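Local atomic coordinates of aminotransferase class I and II (Streptococcus suis 89/1591, PDB entry 3OP7), a protein that probably transfers amino groups between amino acids and 2-oxo acids, using pyridoxal 5'-phosphate held covalently as an internal aldimine. Residues A[60-65]-A[252-257]; A[70-75]-A[265-270]; A[83-88]-A[243-248]; A[214-219]-A[233-238]; A[227-232]-A[257-262]. All coordinates share one frame; numbering follows the deposited sequence. Where two conformers were deposited one is given.

Interaction 1: residues A[60-65]-A[252-257]; sequences GWIEGS and MICAGV. With EDO (1,2-ethanediol), chain H.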
# COMPACT_ATOMS: atom_id res chain seq x y z
N GLY A 60 -9.23 12.25 -2.21
CA GLY A 60 -9.59 12.67 -0.86
C GLY A 60 -8.44 13.37 -0.17
O GLY A 60 -7.71 14.15 -0.78
N TRP A 61 -8.29 13.10 1.11
CA TRP A 61 -7.23 13.66 1.91
C TRP A 61 -5.95 12.84 1.68
O TRP A 61 -5.75 11.75 2.24
CB TRP A 61 -7.57 13.60 3.40
CG TRP A 61 -8.75 14.44 3.79
CD1 TRP A 61 -10.00 14.01 4.10
CD2 TRP A 61 -8.76 15.85 3.94
NE1 TRP A 61 -10.79 15.07 4.45
CE2 TRP A 61 -10.07 16.22 4.34
CE3 TRP A 61 -7.80 16.85 3.75
CZ2 TRP A 61 -10.43 17.53 4.57
CZ3 TRP A 61 -8.17 18.18 3.99
CH2 TRP A 61 -9.46 18.48 4.39
N ILE A 62 -5.05 13.41 0.92
CA ILE A 62 -3.86 12.72 0.51
C ILE A 62 -3.07 12.28 1.73
O ILE A 62 -2.57 11.14 1.78
CB ILE A 62 -3.03 13.61 -0.49
CG1 ILE A 62 -3.81 13.81 -1.79
CG2 ILE A 62 -1.65 13.03 -0.73
CD1 ILE A 62 -4.00 12.54 -2.68
N GLU A 63 -2.99 13.13 2.75
CA GLU A 63 -2.14 12.78 3.87
C GLU A 63 -2.90 12.37 5.10
O GLU A 63 -2.29 12.21 6.14
CB GLU A 63 -1.29 13.94 4.23
CG GLU A 63 -0.34 14.25 3.09
CD GLU A 63 0.63 15.34 3.40
OE1 GLU A 63 0.48 16.05 4.40
OE2 GLU A 63 1.55 15.52 2.59
N GLY A 64 -4.21 12.19 4.95
CA GLY A 64 -5.12 12.02 6.08
C GLY A 64 -5.84 13.33 6.40
O GLY A 64 -5.29 14.44 6.22
N SER A 65 -7.05 13.21 6.93
CA SER A 65 -7.89 14.34 7.22
C SER A 65 -7.31 15.17 8.34
O SER A 65 -6.49 14.67 9.16
CB SER A 65 -9.29 13.87 7.62
OG SER A 65 -9.26 13.03 8.75
N MSE A 252 1.43 3.91 -2.24
CA MSE A 252 0.05 3.97 -1.86
C MSE A 252 -0.77 5.09 -2.54
O MSE A 252 -1.96 4.90 -2.76
CB MSE A 252 -0.08 4.05 -0.35
CG MSE A 252 0.53 5.26 0.21
SE MSE A 252 0.45 5.54 2.08
CE MSE A 252 2.03 4.41 2.35
N ILE A 253 -0.12 6.22 -2.85
CA ILE A 253 -0.74 7.57 -3.08
C ILE A 253 -1.42 8.12 -1.80
O ILE A 253 -1.05 9.20 -1.29
CB ILE A 253 -1.70 7.65 -4.29
CG1 ILE A 253 -0.99 7.19 -5.56
CG2 ILE A 253 -2.24 9.12 -4.43
CD1 ILE A 253 -1.84 7.21 -6.81
N CYS A 254 -2.42 7.38 -1.34
CA CYS A 254 -3.17 7.71 -0.16
C CYS A 254 -3.94 6.47 0.30
O CYS A 254 -4.06 5.45 -0.40
CB CYS A 254 -4.15 8.87 -0.47
SG CYS A 254 -5.17 8.53 -1.81
N ALA A 255 -4.51 6.59 1.48
CA ALA A 255 -5.41 5.60 1.98
C ALA A 255 -6.82 5.96 1.60
O ALA A 255 -7.05 7.01 0.94
CB ALA A 255 -5.28 5.56 3.50
N GLY A 256 -7.80 5.12 1.94
CA GLY A 256 -9.14 5.32 1.37
C GLY A 256 -9.98 6.41 2.02
O GLY A 256 -9.78 6.75 3.17
N VAL A 257 -10.93 6.96 1.26
CA VAL A 257 -11.87 7.97 1.76
C VAL A 257 -12.73 7.46 2.96
O VAL A 257 -12.79 8.11 3.98
CB VAL A 257 -12.79 8.48 0.62
CG1 VAL A 257 -13.93 9.39 1.09
CG2 VAL A 257 -11.92 9.26 -0.36
C1 EDO H . -6.27 16.92 -0.14
O1 EDO H . -5.02 16.37 0.23
C2 EDO H . -6.22 18.44 0.06
O2 EDO H . -5.37 18.77 1.15
O HOH W 1 -4.10 8.92 3.08

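Interaction 2: residues A[70-75]-A[265-270]; sequences KSVSQL and LALAHY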
# COMPACT_ATOMS: atom_id res chain seq x y z
N LYS A 70 -4.93 15.57 13.72
CA LYS A 70 -5.02 16.13 15.08
C LYS A 70 -5.21 15.04 16.14
O LYS A 70 -4.49 15.04 17.14
CB LYS A 70 -6.18 17.11 15.20
CG LYS A 70 -6.31 17.82 16.55
CD LYS A 70 -5.10 18.70 16.82
CE LYS A 70 -5.29 19.55 18.06
NZ LYS A 70 -4.09 20.41 18.35
N SER A 71 -6.15 14.13 15.92
CA SER A 71 -6.46 13.09 16.92
C SER A 71 -5.24 12.19 17.14
O SER A 71 -4.93 11.88 18.27
CB SER A 71 -7.64 12.23 16.50
OG SER A 71 -8.86 12.99 16.48
N VAL A 72 -4.56 11.81 16.05
CA VAL A 72 -3.33 11.02 16.18
C VAL A 72 -2.27 11.79 16.97
O VAL A 72 -1.66 11.24 17.89
CB VAL A 72 -2.76 10.57 14.84
CG1 VAL A 72 -1.32 10.02 15.03
CG2 VAL A 72 -3.66 9.51 14.15
N SER A 73 -2.02 13.06 16.61
CA SER A 73 -1.03 13.91 17.32
C SER A 73 -1.30 13.93 18.83
O SER A 73 -0.37 13.92 19.63
CB SER A 73 -0.94 15.31 16.67
OG SER A 73 -2.02 16.14 17.05
N GLN A 74 -2.56 13.91 19.20
CA GLN A 74 -2.99 14.01 20.58
C GLN A 74 -2.73 12.72 21.39
O GLN A 74 -2.78 12.73 22.63
CB GLN A 74 -4.47 14.39 20.66
CG GLN A 74 -4.75 15.85 20.32
CD GLN A 74 -6.25 16.16 20.28
OE1 GLN A 74 -7.06 15.35 19.80
NE2 GLN A 74 -6.61 17.32 20.77
N LEU A 75 -2.44 11.63 20.70
CA LEU A 75 -2.06 10.36 21.38
C LEU A 75 -0.66 10.46 22.01
O LEU A 75 -0.31 9.65 22.84
CB LEU A 75 -2.12 9.17 20.43
CG LEU A 75 -3.47 8.85 19.75
CD1 LEU A 75 -3.32 7.82 18.66
CD2 LEU A 75 -4.50 8.40 20.81
N LEU A 265 -13.60 8.74 13.29
CA LEU A 265 -14.56 8.29 14.32
C LEU A 265 -13.90 7.43 15.41
O LEU A 265 -14.12 7.68 16.62
CB LEU A 265 -15.70 7.53 13.65
CG LEU A 265 -16.82 7.00 14.55
CD1 LEU A 265 -17.48 8.14 15.36
CD2 LEU A 265 -17.85 6.29 13.66
N ALA A 266 -13.11 6.43 15.03
CA ALA A 266 -12.42 5.58 15.99
C ALA A 266 -11.47 6.36 16.87
O ALA A 266 -11.46 6.21 18.11
CB ALA A 266 -11.67 4.42 15.29
N LEU A 267 -10.69 7.24 16.28
CA LEU A 267 -9.73 8.03 17.07
C LEU A 267 -10.40 9.02 18.03
O LEU A 267 -9.91 9.26 19.14
CB LEU A 267 -8.78 8.77 16.11
CG LEU A 267 -7.74 7.82 15.55
CD1 LEU A 267 -7.14 8.39 14.27
CD2 LEU A 267 -6.64 7.50 16.55
N ALA A 268 -11.53 9.55 17.61
CA ALA A 268 -12.34 10.45 18.44
C ALA A 268 -12.91 9.73 19.65
O ALA A 268 -13.26 10.36 20.63
CB ALA A 268 -13.46 11.16 17.61
N HIS A 269 -12.96 8.40 19.61
CA HIS A 269 -13.45 7.61 20.73
C HIS A 269 -12.46 6.52 21.09
O HIS A 269 -12.83 5.43 21.49
CB HIS A 269 -14.80 7.05 20.35
CG HIS A 269 -15.82 8.11 20.10
ND1 HIS A 269 -16.03 8.67 18.86
CD2 HIS A 269 -16.66 8.76 20.95
CE1 HIS A 269 -16.97 9.60 18.95
NE2 HIS A 269 -17.36 9.67 20.20
N TYR A 270 -11.18 6.83 21.01
CA TYR A 270 -10.16 5.80 21.20
C TYR A 270 -10.17 5.23 22.59
O TYR A 270 -9.92 4.03 22.79
CB TYR A 270 -8.76 6.28 20.81
CG TYR A 270 -8.07 7.11 21.87
CD1 TYR A 270 -8.29 8.48 21.95
CD2 TYR A 270 -7.19 6.54 22.77
CE1 TYR A 270 -7.68 9.24 22.90
CE2 TYR A 270 -6.56 7.29 23.72
CZ TYR A 270 -6.81 8.66 23.79
OH TYR A 270 -6.20 9.46 24.74

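Interaction 3: residues A[83-88]-A[243-248]; sequences QILQTN and ILRDYR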
# COMPACT_ATOMS: atom_id res chain seq x y z
N GLN A 83 3.27 16.60 11.83
CA GLN A 83 4.23 15.51 11.91
C GLN A 83 3.59 14.13 11.60
O GLN A 83 4.28 13.10 11.70
CB GLN A 83 4.83 15.48 13.30
CG GLN A 83 5.70 16.71 13.66
CD GLN A 83 6.18 16.64 15.08
OE1 GLN A 83 5.72 17.40 15.94
NE2 GLN A 83 7.11 15.73 15.36
N ILE A 84 2.31 14.11 11.19
CA ILE A 84 1.56 12.85 11.00
C ILE A 84 1.27 12.64 9.55
O ILE A 84 0.72 13.56 8.91
CB ILE A 84 0.22 12.86 11.77
CG1 ILE A 84 0.45 13.17 13.26
CG2 ILE A 84 -0.52 11.51 11.63
CD1 ILE A 84 1.46 12.21 14.05
N LEU A 85 1.62 11.47 9.02
CA LEU A 85 1.23 11.05 7.70
C LEU A 85 0.42 9.76 7.78
O LEU A 85 0.88 8.75 8.27
CB LEU A 85 2.42 10.83 6.76
CG LEU A 85 3.30 12.02 6.45
CD1 LEU A 85 4.51 11.55 5.65
CD2 LEU A 85 2.49 13.09 5.69
N GLN A 86 -0.78 9.80 7.19
CA GLN A 86 -1.61 8.60 7.07
C GLN A 86 -1.02 7.63 6.07
O GLN A 86 -0.52 8.03 5.00
CB GLN A 86 -3.01 8.99 6.59
CG GLN A 86 -4.05 7.90 6.72
CD GLN A 86 -5.43 8.47 6.47
OE1 GLN A 86 -5.77 8.73 5.34
NE2 GLN A 86 -6.18 8.71 7.51
N THR A 87 -1.17 6.34 6.39
CA THR A 87 -0.71 5.28 5.52
C THR A 87 -1.71 4.13 5.44
O THR A 87 -2.68 4.07 6.26
CB THR A 87 0.63 4.75 6.05
OG1 THR A 87 0.43 4.25 7.38
CG2 THR A 87 1.74 5.84 6.01
N ASN A 88 -1.52 3.24 4.46
CA ASN A 88 -2.31 2.01 4.41
C ASN A 88 -1.83 1.00 5.44
O ASN A 88 -1.02 0.10 5.14
CB ASN A 88 -2.40 1.41 3.00
CG ASN A 88 -1.05 0.96 2.44
OD1 ASN A 88 -0.08 1.69 2.55
ND2 ASN A 88 -1.00 -0.26 1.82
N ILE A 243 10.54 14.60 3.93
CA ILE A 243 11.11 13.65 2.97
C ILE A 243 10.07 12.64 2.53
O ILE A 243 9.80 12.46 1.32
CB ILE A 243 12.32 12.93 3.55
CG1 ILE A 243 13.49 13.90 3.78
CG2 ILE A 243 12.73 11.79 2.64
CD1 ILE A 243 14.64 13.31 4.59
N LEU A 244 9.40 12.05 3.51
CA LEU A 244 8.44 10.96 3.23
C LEU A 244 7.33 11.38 2.28
O LEU A 244 6.84 10.58 1.52
CB LEU A 244 7.84 10.41 4.50
CG LEU A 244 8.79 9.88 5.58
CD1 LEU A 244 8.05 9.20 6.78
CD2 LEU A 244 9.87 8.96 5.08
N ARG A 245 6.91 12.64 2.36
CA ARG A 245 5.76 13.12 1.59
C ARG A 245 5.95 13.01 0.09
O ARG A 245 4.97 13.04 -0.66
CB ARG A 245 5.48 14.58 1.87
CG ARG A 245 4.92 14.92 3.19
CD ARG A 245 4.46 16.35 3.11
NE ARG A 245 3.52 16.58 4.15
CZ ARG A 245 3.89 17.08 5.32
NH1 ARG A 245 5.15 17.45 5.48
NH2 ARG A 245 3.00 17.24 6.28
N ASP A 246 7.20 12.93 -0.34
CA ASP A 246 7.52 12.90 -1.74
C ASP A 246 7.70 11.49 -2.31
O ASP A 246 8.09 11.35 -3.48
CB ASP A 246 8.77 13.73 -2.00
CG ASP A 246 8.51 15.25 -1.86
OD1 ASP A 246 7.37 15.75 -2.12
OD2 ASP A 246 9.49 15.92 -1.49
N TYR A 247 7.43 10.47 -1.49
CA TYR A 247 7.59 9.06 -1.90
C TYR A 247 6.31 8.22 -1.81
O TYR A 247 6.29 7.06 -2.23
CB TYR A 247 8.68 8.38 -1.09
CG TYR A 247 10.03 8.99 -1.34
CD1 TYR A 247 10.83 8.53 -2.39
CD2 TYR A 247 10.47 10.05 -0.57
CE1 TYR A 247 12.05 9.12 -2.64
CE2 TYR A 247 11.67 10.64 -0.80
CZ TYR A 247 12.47 10.18 -1.83
OH TYR A 247 13.67 10.83 -2.06
N ARG A 248 5.21 8.79 -1.31
CA ARG A 248 4.00 8.00 -1.14
C ARG A 248 3.36 7.53 -2.46
O ARG A 248 2.65 6.55 -2.44
CB ARG A 248 2.99 8.75 -0.24
CG ARG A 248 3.58 8.90 1.18
CD ARG A 248 2.76 9.77 2.20
NE ARG A 248 1.45 9.22 2.51
CZ ARG A 248 0.29 9.66 2.05
NH1 ARG A 248 0.25 10.68 1.19
NH2 ARG A 248 -0.84 9.07 2.41
O HOH W 1 -4.10 8.92 3.08

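Interaction 4: residues A[214-219]-A[233-238]; sequences GIAVNS and WVAANH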
# COMPACT_ATOMS: atom_id res chain seq x y z
N GLY A 214 13.38 9.78 16.48
CA GLY A 214 12.54 8.62 16.61
C GLY A 214 11.42 8.74 15.57
O GLY A 214 10.85 9.82 15.44
N ILE A 215 11.13 7.63 14.90
CA ILE A 215 10.12 7.57 13.81
C ILE A 215 9.14 6.51 14.30
O ILE A 215 9.51 5.33 14.45
CB ILE A 215 10.72 7.17 12.45
CG1 ILE A 215 11.79 8.17 12.00
CG2 ILE A 215 9.59 7.01 11.37
CD1 ILE A 215 12.58 7.70 10.78
N ALA A 216 7.93 6.95 14.68
CA ALA A 216 6.89 6.08 15.22
C ALA A 216 5.95 5.61 14.13
O ALA A 216 5.48 6.43 13.34
CB ALA A 216 6.09 6.82 16.29
N VAL A 217 5.74 4.30 14.08
CA VAL A 217 4.81 3.70 13.15
C VAL A 217 3.72 3.09 14.01
O VAL A 217 3.95 2.44 15.04
CB VAL A 217 5.49 2.66 12.22
CG1 VAL A 217 4.46 1.65 11.65
CG2 VAL A 217 6.25 3.37 11.09
N ASN A 218 2.47 3.33 13.61
CA ASN A 218 1.36 2.77 14.37
C ASN A 218 0.15 2.57 13.44
O ASN A 218 0.20 2.88 12.25
CB ASN A 218 1.03 3.65 15.57
CG ASN A 218 0.48 2.85 16.80
OD1 ASN A 218 -0.28 1.88 16.65
ND2 ASN A 218 0.90 3.24 18.04
N SER A 219 -0.90 2.00 13.99
CA SER A 219 -2.14 1.82 13.20
C SER A 219 -3.34 1.48 14.06
O SER A 219 -3.23 1.28 15.26
CB SER A 219 -1.96 0.79 12.14
OG SER A 219 -2.14 -0.50 12.58
N TRP A 233 -0.22 5.20 10.48
CA TRP A 233 0.48 6.45 10.29
C TRP A 233 1.95 6.32 10.63
O TRP A 233 2.38 5.39 11.31
CB TRP A 233 -0.14 7.54 11.18
CG TRP A 233 -0.13 7.27 12.66
CD1 TRP A 233 0.89 7.59 13.54
CD2 TRP A 233 -1.13 6.61 13.45
NE1 TRP A 233 0.54 7.22 14.82
CE2 TRP A 233 -0.69 6.63 14.79
CE3 TRP A 233 -2.38 6.03 13.18
CZ2 TRP A 233 -1.44 6.07 15.82
CZ3 TRP A 233 -3.11 5.50 14.20
CH2 TRP A 233 -2.63 5.51 15.50
N VAL A 234 2.69 7.31 10.13
CA VAL A 234 4.01 7.62 10.63
C VAL A 234 3.97 8.95 11.39
O VAL A 234 3.34 9.92 10.90
CB VAL A 234 5.00 7.78 9.46
CG1 VAL A 234 6.42 8.03 9.98
CG2 VAL A 234 4.91 6.57 8.54
N ALA A 235 4.65 8.99 12.53
CA ALA A 235 4.88 10.20 13.27
C ALA A 235 6.39 10.41 13.27
O ALA A 235 7.12 9.52 13.65
CB ALA A 235 4.35 10.12 14.70
N ALA A 236 6.86 11.56 12.82
CA ALA A 236 8.31 11.79 12.76
C ALA A 236 8.59 13.28 12.91
O ALA A 236 7.67 14.10 12.90
CB ALA A 236 8.85 11.28 11.44
N ASN A 237 9.87 13.65 13.04
CA ASN A 237 10.19 15.09 12.99
C ASN A 237 9.84 15.75 11.66
O ASN A 237 9.57 15.08 10.66
CB ASN A 237 11.63 15.41 13.41
CG ASN A 237 12.67 14.94 12.41
OD1 ASN A 237 12.50 15.06 11.20
ND2 ASN A 237 13.84 14.51 12.94
N HIS A 238 9.85 17.09 11.65
CA HIS A 238 9.44 17.84 10.44
C HIS A 238 10.30 17.50 9.24
O HIS A 238 9.80 17.40 8.11
CB HIS A 238 9.51 19.36 10.70
CG HIS A 238 9.13 20.20 9.51
ND1 HIS A 238 7.83 20.32 9.06
CD2 HIS A 238 9.88 20.96 8.67
CE1 HIS A 238 7.80 21.13 8.01
NE2 HIS A 238 9.03 21.52 7.75
O HOH W 2 11.83 11.85 13.67

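Interaction 5: residues A[227-232]-A[257-262]; sequences PGIRIG and VFDDLV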
# COMPACT_ATOMS: atom_id res chain seq x y z
N PRO A 227 -8.47 -3.63 11.60
CA PRO A 227 -7.55 -3.91 10.49
C PRO A 227 -8.15 -3.65 9.09
O PRO A 227 -7.43 -3.27 8.13
CB PRO A 227 -7.17 -5.39 10.68
CG PRO A 227 -7.99 -5.90 11.75
CD PRO A 227 -8.66 -4.80 12.49
N GLY A 228 -9.46 -3.86 8.97
CA GLY A 228 -10.17 -3.83 7.66
C GLY A 228 -10.34 -2.48 7.00
O GLY A 228 -10.80 -2.43 5.88
N ILE A 229 -9.99 -1.41 7.68
CA ILE A 229 -9.92 -0.09 7.04
C ILE A 229 -8.51 0.25 6.51
O ILE A 229 -8.34 1.23 5.78
CB ILE A 229 -10.46 1.04 7.94
CG1 ILE A 229 -9.60 1.23 9.21
CG2 ILE A 229 -11.95 0.78 8.28
CD1 ILE A 229 -10.06 2.38 10.16
N ARG A 230 -7.49 -0.54 6.87
CA ARG A 230 -6.14 -0.34 6.39
C ARG A 230 -5.66 1.14 6.65
O ARG A 230 -5.34 1.88 5.72
CB ARG A 230 -5.97 -0.75 4.91
CG ARG A 230 -6.58 -2.04 4.47
CD ARG A 230 -6.14 -3.28 5.23
NE ARG A 230 -4.71 -3.43 5.27
CZ ARG A 230 -3.95 -3.39 6.35
NH1 ARG A 230 -4.49 -3.30 7.55
NH2 ARG A 230 -2.64 -3.55 6.23
N ILE A 231 -5.66 1.54 7.91
CA ILE A 231 -5.23 2.88 8.33
C ILE A 231 -4.16 2.78 9.40
O ILE A 231 -4.38 2.28 10.48
CB ILE A 231 -6.38 3.76 8.87
CG1 ILE A 231 -7.44 4.02 7.79
CG2 ILE A 231 -5.86 5.06 9.50
CD1 ILE A 231 -7.00 5.03 6.71
N GLY A 232 -3.02 3.35 9.05
CA GLY A 232 -1.91 3.57 9.93
C GLY A 232 -1.35 4.96 9.80
O GLY A 232 -1.94 5.83 9.11
N VAL A 257 -10.93 6.96 1.26
CA VAL A 257 -11.87 7.97 1.76
C VAL A 257 -12.73 7.46 2.96
O VAL A 257 -12.79 8.11 3.98
CB VAL A 257 -12.79 8.48 0.62
CG1 VAL A 257 -13.93 9.39 1.09
CG2 VAL A 257 -11.92 9.26 -0.36
N PHE A 258 -13.38 6.31 2.78
CA PHE A 258 -14.20 5.73 3.84
C PHE A 258 -13.29 5.32 4.96
O PHE A 258 -13.62 5.50 6.13
CB PHE A 258 -14.96 4.51 3.32
CG PHE A 258 -15.55 3.63 4.36
CD1 PHE A 258 -14.79 2.61 4.91
CD2 PHE A 258 -16.87 3.79 4.79
CE1 PHE A 258 -15.34 1.75 5.84
CE2 PHE A 258 -17.41 2.90 5.76
CZ PHE A 258 -16.63 1.90 6.25
N ASP A 259 -12.13 4.80 4.60
CA ASP A 259 -11.19 4.30 5.61
C ASP A 259 -10.76 5.42 6.60
O ASP A 259 -10.75 5.28 7.83
CB ASP A 259 -10.01 3.62 4.93
CG ASP A 259 -10.42 2.47 4.03
OD1 ASP A 259 -11.42 1.79 4.34
OD2 ASP A 259 -9.69 2.26 2.99
N ASP A 260 -10.39 6.58 6.05
CA ASP A 260 -10.09 7.75 6.84
C ASP A 260 -11.30 8.24 7.67
O ASP A 260 -11.14 8.69 8.80
CB ASP A 260 -9.52 8.87 5.95
CG ASP A 260 -9.48 10.21 6.67
OD1 ASP A 260 -8.48 10.52 7.33
OD2 ASP A 260 -10.47 10.95 6.52
N LEU A 261 -12.51 8.21 7.10
CA LEU A 261 -13.74 8.61 7.82
C LEU A 261 -13.94 7.74 9.06
O LEU A 261 -14.22 8.26 10.16
CB LEU A 261 -14.95 8.48 6.92
CG LEU A 261 -15.90 9.62 6.57
CD1 LEU A 261 -17.31 9.05 6.57
CD2 LEU A 261 -15.78 10.91 7.45
N VAL A 262 -13.80 6.43 8.90
CA VAL A 262 -13.92 5.51 10.04
C VAL A 262 -12.79 5.78 11.02
O VAL A 262 -13.02 5.80 12.24
CB VAL A 262 -13.93 4.02 9.63
CG1 VAL A 262 -13.93 3.09 10.86
CG2 VAL A 262 -15.13 3.74 8.69
O HOH W 3 -12.29 -0.74 4.05
O HOH W 4 -6.88 2.49 3.35

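Interaction 1: residues A[60-65]-A[252-257]
The side chains of Ile62 and Cys254 are turned to meet. In Ile62, CG1 is anti to the carbonyl carbon (chi1 -65°), and chi2 of -68° then sets CD1. In Cys254, SG stands between the backbone N and the carbonyl carbon. CD1 of Ile62 lies 4.3 Å from SG of Cys254 and 4.2 Å from CG2 of Ile253. The other branch, Ile62 CG2, approaches the carbonyl O of Ile253. Cys254 CB packs 3.6 Å from Ile62 O. No direct hydrogen bond joins the two segments. A water lies between them: it accepts from Ala255 N at 2.9 Å and is placed to donate to Ile62 O at 3.0 Å. Residues 61-64 form a type I beta turn, closed by Gly64 N to Trp61 O (3.1 Å). Each segment leads into a helix, 66-73 after Ser65 and 257-268 after Gly256. Both are N-cap positions; the Ser65 side chain caps its own helix, 66-73, at Phe68 N, and its OG also bonds to Asp260. Ile62 N gives a nearly straight bond to O1 of an ethanediol, probably from the crystallisation liquor (3.0 Å, 165°).

Interaction 2: residues A[70-75]-A[265-270]
Leu267 is the main bump of this contact. It projects from helix 257-268 toward helix 66-73 and sits among Ser71, Val72 and Leu75. Each part of Leu267 meets a different neighbour. Its CB rests against Ser71 CB at 3.7 Å, where the small serine lets the two backbones come close (CA to CA 6.0 Å). Its CD1 touches CG2 of Val72 at 3.7 Å, and its CD2 touches CD1 of Leu75 at 3.9 Å. The side chains of Leu75 and Leu267 cross at about a right angle. Leu75 supplies a second bump with its other methyl. CD2 sits over the centre of the Tyr270 ring, 3.6 Å from the centroid and 5° off the ring normal, a well-centred CH-pi contact. All six ring carbons of Tyr270 are therefore at similar distances from that methyl. Tyr270, which starts helix 270-294, has CG between its backbone N and carbonyl carbon (chi1 81°). Val72 and Leu75 also touch Trp233 of strand 232-235, which joins segment 70-75 to the large sheet. No hydrogen bond crosses the contact. Ser71 OG bonds to Ala67 O in its own helix, and His269 ND1 bonds to Leu265 O. These two polar groups are used locally, and the two segments are joined by apolar fit and the methyl-ring contact.

Interaction 3: residues A[83-88]-A[243-248]
Leu85 lies on the extended strand 84-87, and Arg245 lies in the segment that follows on helix 238-244. Their CA atoms, 7.9 Å apart, mark the nearest backbone approach. Asp246 N to Ile243 O and Tyr247 N to Leu244 O are backbone bonds to the third residue before. Leu85 points at this segment. Its CD1 touches Leu244 CB at 3.7 Å, and its CD2 lies against Arg245 CG at 3.9 Å. The Leu85 and Arg245 side chains cross at about a right angle. Arg245 is extended from CG to NE, and its NE forms a salt bridge with Glu63. The Arg248 chain bends at chi3 (63°), and its NH2 donates to Gln86 O at 2.8 Å. This bond is bent (135° at the hydrogen), and the carbonyl O is tilted from the guanidinium plane. Arg248 NH2 also bonds to Ile62 O. A water 2.8 Å from Gln86 OE1 bonds only weakly to Arg248 NH2, while Gln86 NE2 bonds to Asp260. Both arginines were modelled in two conformers, so these details hold for one of them. Strand 84-87 ends its sheet within the chain. In this conformer, the buried cation of Arg248 meets carbonyl oxygens, which would stabilise its charge.

Interaction 4: residues A[214-219]-A[233-238]
Ala216 pairs with Ala235, and Asn218 with Trp233, each through two backbone hydrogen bonds. Ala216 N to Ala235 O is 2.9 Å, and Ala235 N to Ala216 O is 2.8 Å. In the second pair, Trp233 N lies 39° above the carbonyl plane of Asn218. Between them, Val217 and Val234 form a non-hydrogen-bonded pair, with Val217 CA 3.5 Å from Trp233 O in a CA-H...O contact. Strand 232-235 is antiparallel to both its neighbours, 214-219 and 84-87, in the large mixed sheet of the fold type I aminotransferases. The chain connecting 214-219 to 232-235 carries the modified Lys222. Ser219 OG bonds to its phosphate and to Ser221 N. Apolar contacts occupy both faces. Ile215 CG2 meets Val234 CG1 at 3.6 Å, side by side, on the face covered by helix 89-101. On the other face Ala216 CB meets Ala235 CB. There Trp233 CG stands between the backbone N and the carbonyl carbon (chi1 59°), and its ring lies alongside Asn218. Asn218 CB sits over one ring face, 3.5 Å from CZ2 of Trp233, and the amide and ring planes are 26° apart. One water donates to Gly214 O and accepts from Asn237 N at 2.7 Å.

Interaction 5: residues A[227-232]-A[257-262]
Ile229, at the end of the 3-10 turn 227-229, backs onto the first turns of helix 257-268, with its CA 4.8 Å from that of Asp259. The turn belongs to the cofactor-binding loop that follows Lys222 in this family. Arg230 NH1 bonds to Pro227 O and to the phosphate of the modified Lys222, while its NE and NH2 bond to backbone oxygens of Cys254 and Met252 of the second subunit. Behind this loop, Ile229 is wedged against the helix. Its CG1 stands between the backbone N and the carbonyl carbon (chi1 65°). CD1 and CG2 of Ile229 both meet CG1 of Val262, at 4.0 Å each, and CG2 also approaches the Phe258 ring obliquely. The Asp259 carboxylate lies against the Ile229 carbonyl. Ile229 O is 3.3 Å from OD2 and 3.4 Å from OD1 of Asp259; all are acceptors, so no hydrogen bond joins them. Waters mediate instead. One donates both to Gly228 O and to Asp259 OD1 (2.7 Å), and another is placed to serve Arg230 O and Asp259 OD2. OD2 also lies close to OD2 of Asp259 of the second subunit, which may favour a shared or extra proton, and the Phe258 rings of the two subunits stack. CG1 of Ile231 rests 3.5 Å from the backbone O of Asp259.

Overall arrangement
Interactions 3, 4 and 5 are buried, whereas interactions 1 and 2 are partly buried. Interaction 4 forms part of the sheet by backbone bonding. Interaction 3 adds strand 84-87, outermost in the sheet within this chain, which pairs with strand 232-235 through Leu85 O and Val234 N. Interactions 2 and 5 both use helix 257-268. The first is apolar along its later part, and the second, near its start, relies on Asp259 and bridging waters beside apolar contacts. Interaction 1 touches interaction 3 through the Glu63-Arg245 salt bridge and a shared water, and shares Val257 with interaction 5. Interactions 1, 3 and 5 also reach the second subunit, and interactions 4 and 5 contribute Ser219 and Arg230 to the cofactor phosphate.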